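Local coordinates for lipase (Rhizopus niveus, PDB 1LGY), which hydrolyses the ester bonds of triacylglycerols and their partial glycerides, with a strong preference for the 1 and 3 positions, at residues A[113-116]-A[117-120]. Residues are numbered along the deposited sequence; the frame is centred on the assembly and turned at random.
Sequences LSSY and EQVV
Tyr116 and Val120, one helical turn apart, pack with their side chains at about a right angle, the phenol end of the ring meeting the branched carbon of the valine. CZ of Tyr116 lies 4.1 Å from CB of Val120, and the tyrosine OH is 4.0 Å from CG2 of Val120. With CG of Tyr116 opposite its own backbone N (chi1 179°), the ring leans out from the helix and forward toward the next turn, where Val120 lies. The hydroxyl of this buried tyrosine is hydrogen-bonded to Tyr123 OH and Asp157 OD2.

Next along the chain, Glu117 bends at chi2 (145°) and folds back toward Leu113, one turn earlier, bringing OE2 within 3.7 Å of CG of Leu113, a contact of carboxylate with aliphatic branch. Gln118 likewise reaches back, its amide carbon CD 3.3 Å from the carbonyl O of Ser114, while NE2 is weakly hydrogen-bonded to Ser58.

In the backbone, Glu117 N donates a near-straight hydrogen bond to Leu113 O (3.1 Å, 159°). Gln118 N then divides two weak bonds between the O atoms of Ser114 and Ser115, and Val119 N takes Tyr116 O at 3.1 Å from well above the carbonyl plane.

Within helix 110-133 of this alpha/beta-hydrolase fold, Tyr116 and Val120 face helix 146-161, touching Ala154 and Arg161 respectively, whereas Val119 packs on strands 51-58 and 63-70 of the central sheet.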
loop_
_atom_site.group_PDB
_atom_site.type_symbol
_atom_site.label_atom_id
_atom_site.label_comp_id
_atom_site.label_asym_id
_atom_site.label_seq_id
_atom_site.Cartn_x
_atom_site.Cartn_y
_atom_site.Cartn_z
ATOM N N LEU A 113 1.899 -13.200 2.154
ATOM C CA LEU A 113 2.277 -13.462 3.518
ATOM C C LEU A 113 3.667 -14.082 3.563
ATOM O O LEU A 113 4.448 -13.551 4.342
ATOM C CB LEU A 113 1.269 -14.392 4.161
ATOM C CG LEU A 113 1.549 -14.532 5.616
ATOM C CD1 LEU A 113 1.330 -13.228 6.368
ATOM C CD2 LEU A 113 0.659 -15.616 6.105
ATOM N N SER A 114 4.114 -15.125 2.832
ATOM C CA SER A 114 5.517 -15.518 2.893
ATOM C C SER A 114 6.507 -14.444 2.451
ATOM O O SER A 114 7.616 -14.433 2.944
ATOM C CB SER A 114 5.854 -16.780 2.052
ATOM O OG SER A 114 5.757 -16.678 0.634
ATOM N N SER A 115 6.204 -13.501 1.569
ATOM C CA SER A 115 7.123 -12.394 1.317
ATOM C C SER A 115 7.131 -11.473 2.521
ATOM O O SER A 115 8.145 -10.859 2.827
ATOM C CB SER A 115 6.697 -11.594 0.158
ATOM O OG SER A 115 6.709 -12.452 -0.961
ATOM N N TYR A 116 6.041 -11.422 3.291
ATOM C CA TYR A 116 5.990 -10.498 4.413
ATOM C C TYR A 116 6.839 -10.973 5.587
ATOM O O TYR A 116 7.576 -10.200 6.210
ATOM C CB TYR A 116 4.538 -10.334 4.781
ATOM C CG TYR A 116 4.445 -9.392 5.957
ATOM C CD1 TYR A 116 4.745 -8.014 5.827
ATOM C CD2 TYR A 116 4.174 -9.952 7.202
ATOM C CE1 TYR A 116 4.792 -7.211 6.972
ATOM C CE2 TYR A 116 4.220 -9.149 8.334
ATOM C CZ TYR A 116 4.532 -7.805 8.213
ATOM O OH TYR A 116 4.631 -7.089 9.380
ATOM N N GLU A 117 6.785 -12.270 5.860
ATOM C CA GLU A 117 7.554 -12.854 6.940
ATOM C C GLU A 117 8.993 -12.733 6.591
ATOM O O GLU A 117 9.807 -12.702 7.510
ATOM C CB GLU A 117 7.318 -14.341 7.160
ATOM C CG GLU A 117 6.106 -14.718 7.974
ATOM C CD GLU A 117 5.411 -16.000 7.544
ATOM O OE1 GLU A 117 6.019 -16.956 7.063
ATOM O OE2 GLU A 117 4.207 -16.040 7.697
ATOM N N GLN A 118 9.329 -12.626 5.302
ATOM C CA GLN A 118 10.737 -12.494 4.933
ATOM C C GLN A 118 11.363 -11.176 5.264
ATOM O O GLN A 118 12.583 -11.071 5.338
ATOM C CB GLN A 118 10.912 -12.706 3.479
ATOM C CG GLN A 118 10.945 -14.188 3.126
ATOM C CD GLN A 118 10.644 -14.430 1.658
ATOM O OE1 GLN A 118 10.313 -15.547 1.289
ATOM N NE2 GLN A 118 10.687 -13.455 0.737
ATOM N N VAL A 119 10.558 -10.126 5.439
ATOM C CA VAL A 119 11.133 -8.801 5.663
ATOM C C VAL A 119 10.705 -8.118 6.936
ATOM O O VAL A 119 11.133 -6.995 7.178
ATOM C CB VAL A 119 10.812 -7.881 4.466
ATOM C CG1 VAL A 119 11.378 -8.589 3.225
ATOM C CG2 VAL A 119 9.345 -7.581 4.301
ATOM N N VAL A 120 9.946 -8.809 7.790
ATOM C CA VAL A 120 9.365 -8.170 8.954
ATOM C C VAL A 120 10.455 -7.882 9.943
ATOM O O VAL A 120 10.391 -6.825 10.551
ATOM C CB VAL A 120 8.178 -9.097 9.583
ATOM C CG1 VAL A 120 8.569 -10.553 9.712
ATOM C CG2 VAL A 120 7.876 -8.725 11.032
#